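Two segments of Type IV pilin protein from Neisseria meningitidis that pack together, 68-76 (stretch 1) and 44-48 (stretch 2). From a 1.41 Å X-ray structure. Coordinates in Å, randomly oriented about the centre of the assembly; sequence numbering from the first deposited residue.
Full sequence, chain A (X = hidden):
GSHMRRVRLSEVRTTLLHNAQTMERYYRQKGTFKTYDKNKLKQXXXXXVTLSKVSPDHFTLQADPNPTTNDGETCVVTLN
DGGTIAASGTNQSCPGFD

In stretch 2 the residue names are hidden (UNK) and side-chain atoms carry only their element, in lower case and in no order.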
ATOM      1  N   THR A  68      -4.872  13.289  -9.190  1.00  6.77           N
ATOM      2  CA  THR A  68      -6.137  13.631  -9.837  1.00  7.66           C
ATOM      3  C   THR A  68      -7.274  13.687  -8.830  1.00  6.83           C
ATOM      4  O   THR A  68      -8.066  14.629  -8.828  1.00  8.31           O
ATOM      5  CB  THR A  68      -6.450  12.625 -10.928  1.00  7.54           C
ATOM      6  OG1 THR A  68      -5.485  12.742 -11.990  1.00 11.08           O
ATOM      7  CG2 THR A  68      -7.846  12.842 -11.512  1.00 12.64           C
ATOM      8  N   THR A  69      -7.373  12.676  -7.968  1.00  5.86           N
ATOM      9  CA  THR A  69      -8.491  12.573  -7.039  1.00  6.18           C
ATOM     10  C   THR A  69      -8.119  12.966  -5.618  1.00  7.20           C
ATOM     11  O   THR A  69      -9.016  13.146  -4.780  1.00  8.14           O
ATOM     12  CB  THR A  69      -8.953  11.124  -6.977  1.00  5.84           C
ATOM     13  OG1 THR A  69      -7.834  10.338  -6.577  1.00  7.10           O
ATOM     14  CG2 THR A  69      -9.522  10.619  -8.300  1.00  8.41           C
ATOM     15  N   ASN A  70      -6.830  13.035  -5.308  1.00  6.42           N
ATOM     16  CA  ASN A  70      -6.346  13.188  -3.946  1.00  6.64           C
ATOM     17  C   ASN A  70      -5.259  14.244  -3.881  1.00  7.86           C
ATOM     18  O   ASN A  70      -4.300  14.118  -3.131  1.00  8.65           O
ATOM     19  CB  ASN A  70      -5.842  11.848  -3.438  1.00  6.90           C
ATOM     20  CG  ASN A  70      -5.920  11.707  -1.930  1.00  6.39           C
ATOM     21  OD1 ASN A  70      -6.543  12.500  -1.233  1.00  8.18           O
ATOM     22  ND2 ASN A  70      -5.276  10.673  -1.423  1.00  8.62           N
ATOM     23  N   ASP A  71      -5.421  15.337  -4.616  1.00  9.21           N
ATOM     24  CA  ASP A  71      -4.376  16.351  -4.676  1.00 10.75           C
ATOM     25  C   ASP A  71      -4.237  16.996  -3.306  1.00  9.50           C
ATOM     26  O   ASP A  71      -5.214  17.192  -2.582  1.00 14.37           O
ATOM     27  CB  ASP A  71      -4.715  17.418  -5.727  1.00 10.71           C
ATOM     28  CG  ASP A  71      -3.489  18.184  -6.213  1.00 25.50           C
ATOM     29  OD1 ASP A  71      -3.691  19.268  -6.794  1.00 19.82           O
ATOM     30  OD2 ASP A  71      -2.339  17.719  -6.040  1.00 17.76           O
ATOM     31  N   GLY A  72      -3.013  17.299  -2.924  1.00 12.72           N
ATOM     32  CA  GLY A  72      -2.752  17.764  -1.587  1.00 13.58           C
ATOM     33  C   GLY A  72      -2.300  16.677  -0.621  1.00 13.33           C
ATOM     34  O   GLY A  72      -1.575  16.987   0.331  1.00 24.95           O
ATOM     35  N   GLU A  73      -2.709  15.415  -0.831  1.00  9.96           N
ATOM     36  CA  GLU A  73      -2.185  14.319  -0.011  1.00 11.13           C
ATOM     37  C   GLU A  73      -0.756  14.034  -0.421  1.00  9.35           C
ATOM     38  O   GLU A  73      -0.475  13.826  -1.603  1.00  9.50           O
ATOM     39  CB  GLU A  73      -3.002  13.043  -0.209  1.00  8.81           C
ATOM     40  CG  GLU A  73      -2.535  11.871   0.644  1.00  7.96           C
ATOM     41  CD  GLU A  73      -2.612  12.181   2.115  1.00 10.22           C
ATOM     42  OE1 GLU A  73      -3.733  12.276   2.672  1.00 12.63           O
ATOM     43  OE2 GLU A  73      -1.544  12.401   2.722  1.00  8.44           O
ATOM     44  N   THR A  74       0.145  14.007   0.562  1.00  7.42           N
ATOM     45  CA  THR A  74       1.526  13.633   0.306  1.00  8.45           C
ATOM     46  C   THR A  74       1.956  12.354   1.002  1.00  7.80           C
ATOM     47  O   THR A  74       3.086  11.900   0.791  1.00  8.16           O
ATOM     48  CB  THR A  74       2.506  14.765   0.673  1.00  8.78           C
ATOM     49  OG1 THR A  74       2.682  14.849   2.086  1.00  8.42           O
ATOM     50  CG2 THR A  74       2.066  16.106   0.109  1.00 12.64           C
ATOM     51  N   CYS A  75       1.115  11.764   1.824  1.00  5.78           N
ATOM     52  CA  CYS A  75       1.535  10.581   2.556  1.00  6.00           C
ATOM     53  C   CYS A  75       1.653   9.382   1.640  1.00  6.34           C
ATOM     54  O   CYS A  75       0.711   9.017   0.922  1.00  8.70           O
ATOM     55  CB  CYS A  75       0.575  10.274   3.694  1.00  6.90           C
ATOM     56  SG  CYS A  75       0.690  11.523   5.016  1.00  8.76           S
ATOM     57  N   VAL A  76       2.810   8.746   1.696  1.00  5.96           N
ATOM     58  CA  VAL A  76       3.062   7.489   1.009  1.00  7.73           C
ATOM     59  C   VAL A  76       3.020   6.388   2.047  1.00  7.73           C
ATOM     60  O   VAL A  76       3.712   6.470   3.071  1.00  8.50           O
ATOM     61  CB  VAL A  76       4.428   7.528   0.315  1.00  7.53           C
ATOM     62  CG1 VAL A  76       4.759   6.193  -0.313  1.00  8.38           C
ATOM     63  CG2 VAL A  76       4.448   8.622  -0.744  1.00  8.31           C
ATOM     64  N   UNK A  44      -6.835   1.620  -5.506  1.00  9.57           N
ATOM     65  CA  UNK A  44      -7.670   2.493  -4.728  1.00 11.16           C
ATOM     66  C   UNK A  44      -7.937   3.749  -5.558  1.00  7.61           C
ATOM     67  O   UNK A  44      -7.075   4.169  -6.322  1.00  8.92           O
ATOM     68  o   UNK A  44      -7.587   4.741  -2.707  1.00 13.53           O
ATOM     69  c   UNK A  44      -6.780   2.755  -3.537  1.00 16.79           C
ATOM     70  n   UNK A  44      -7.680   2.962  -1.378  1.00 12.39           N
ATOM     71  c   UNK A  44      -7.417   3.560  -2.522  1.00 12.61           C
ATOM     72  N   UNK A  45      -9.125   4.358  -5.410  1.00  8.92           N
ATOM     73  CA  UNK A  45      -9.459   5.568  -6.148  1.00 10.56           C
ATOM     74  C   UNK A  45      -8.469   6.699  -5.874  1.00  5.72           C
ATOM     75  O   UNK A  45      -8.261   7.566  -6.720  1.00  7.45           O
ATOM     76  c   UNK A  45     -10.873   6.007  -5.708  1.00 16.76           C
ATOM     77  c   UNK A  45     -13.170   6.803  -6.388  1.00 14.43           C
ATOM     78  c   UNK A  45     -11.625   6.920  -6.606  1.00 32.13           C
ATOM     79  n   UNK A  45     -15.081   7.377  -4.899  1.00 23.57           N
ATOM     80  c   UNK A  45     -13.632   6.986  -4.953  1.00 19.51           C
ATOM     81  N   UNK A  46      -7.877   6.717  -4.682  1.00  6.03           N
ATOM     82  CA  UNK A  46      -7.122   7.842  -4.151  1.00  5.33           C
ATOM     83  C   UNK A  46      -5.627   7.596  -4.057  1.00  4.39           C
ATOM     84  O   UNK A  46      -4.883   8.546  -3.758  1.00  5.68           O
ATOM     85  o   UNK A  46     -13.106   9.762  -3.006  1.00 14.05           O
ATOM     86  c   UNK A  46      -9.115   8.594  -2.816  1.00  6.17           C
ATOM     87  c   UNK A  46      -9.498   9.727  -3.531  1.00  7.86           C
ATOM     88  c   UNK A  46     -11.439   8.246  -2.247  1.00 10.34           C
ATOM     89  c   UNK A  46     -10.097   7.850  -2.187  1.00  7.45           C
ATOM     90  c   UNK A  46      -7.667   8.172  -2.753  1.00  4.69           C
ATOM     91  c   UNK A  46     -10.815  10.118  -3.591  1.00  8.50           C
ATOM     92  c   UNK A  46     -11.773   9.354  -2.969  1.00  7.64           C
ATOM     93  N   UNK A  47      -5.173   6.356  -4.280  1.00  4.85           N
ATOM     94  CA  UNK A  47      -3.775   5.970  -4.170  1.00  5.36           C
ATOM     95  C   UNK A  47      -3.475   4.906  -5.214  1.00  6.83           C
ATOM     96  O   UNK A  47      -4.245   3.949  -5.379  1.00  7.68           O
ATOM     97  c   UNK A  47      -2.397   6.914  -1.121  1.00  6.81           C
ATOM     98  c   UNK A  47      -3.531   6.297  -1.643  1.00  5.96           C
ATOM     99  c   UNK A  47      -2.490   7.782  -0.040  1.00  6.19           C
ATOM    100  c   UNK A  47      -3.435   5.351  -2.804  1.00  5.84           C
ATOM    101  c   UNK A  47      -4.838   7.407   0.010  1.00  6.43           C
ATOM    102  c   UNK A  47      -3.706   8.034   0.514  1.00  6.27           C
ATOM    103  c   UNK A  47      -4.749   6.536  -1.055  1.00  4.95           C
ATOM    104  N   UNK A  48      -2.324   5.065  -5.867  1.00  5.28           N
ATOM    105  CA  UNK A  48      -1.800   4.084  -6.812  1.00  8.44           C
ATOM    106  C   UNK A  48      -0.939   3.082  -6.050  1.00  5.19           C
ATOM    107  O   UNK A  48      -0.007   3.477  -5.338  1.00  6.72           O
ATOM    108  c   UNK A  48      -1.779   5.723  -8.728  1.00 10.16           C
ATOM    109  n   UNK A  48      -1.208   6.861  -9.102  1.00 12.56           N
ATOM    110  c   UNK A  48      -0.963   4.826  -7.850  1.00  8.49           C
ATOM    111  o   UNK A  48      -2.912   5.397  -9.075  1.00 15.20           O
TER

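Position 44 carries four side-chain atoms: two carbons, the second bearing one oxygen and one nitrogen. That is a short amide. It touches nothing on stretch 1. The oxygen instead accepts a hydrogen bond from the backbone N of position 46, at 2.8 Å. The residue is Asn44, and the acceptor is its OD1. The side chain thus bonds the backbone two residues on. A weak backbone bond, from N of Asn44 to O of position 47 at 3.5 Å, also lies within the stretch.

Position 45 has four carbons in an unbranched row, ending in a nitrogen. The CA-to-CB bond points sideways, and the end of the side chain leads away from stretch 1. The side chain makes no close contact there; the backbone O takes a hydrogen bond from Thr69 instead. A chain of this length with a terminal amine is lysine: Lys45. OG1 of Thr69 donates to O of Lys45 at 2.8 Å. The p rotamer of Thr69 places the hydroxyl within reach of that carbonyl.

Position 46 has one carbon, then a ring of six carbons bearing one oxygen. The ring lies beside Thr69, whose OG1 is 3.5 Å from a ring carbon of position 46. CB of Asn70 also lies near the ring, and both neighbours approach it obliquely. A ring of this kind with a hydroxyl is tyrosine: Tyr46. The ring carbon nearest OG1 of Thr69 is CD1. The backbone carbonyl takes part as well. ND2 of Asn70 donates to O of Tyr46 at 3.2 Å, with an N-H...acceptor angle of 147°. The two stretches are close here, with CA of Asn70 5.4 Å from CA of Tyr46.

Position 47 has one carbon followed by a ring of six carbons, with no oxygen. Its CA-to-CB bond points sideways, but the end of the side chain comes nearer to stretch 1. ND2 of Asn70 sits over one face of the ring, and O of Cys75 lies at its edge. It is Phe47. ND2 of Asn70 is 3.6 Å from CE2 of Phe47. O of Cys75 is 3.6 Å from CE1 of Phe47. CG of Glu73 adds a carbon contact, 4.0 Å from CZ of Phe47.

Position 48 again has two carbons, the second with one oxygen and one nitrogen. It touches nothing on stretch 1 and plays no part in the contact. It is Asn48.

The contact is small, burying 279 Å² over both sides. Two side chains of stretch 1, Thr69 and Asn70, donate to successive backbone carbonyls of stretch 2. These bonds use the main chain of Lys45 and Tyr46, while the rings of Tyr46 and Phe47 supply packing surface. On stretch 1, a type II turn runs from Asn70 to Glu73, closed by N of Glu73 bonding to O of Asn70 at 3.1 Å. The turn carries Asp71 and Gly72 clear of stretch 2, while Asn70 and Glu73 at its ends both meet the Phe47 ring. One cost remains: O of Cys75 is buried by the contact without a hydrogen-bond partner.

Stretch 2 (44-48) NKYFN
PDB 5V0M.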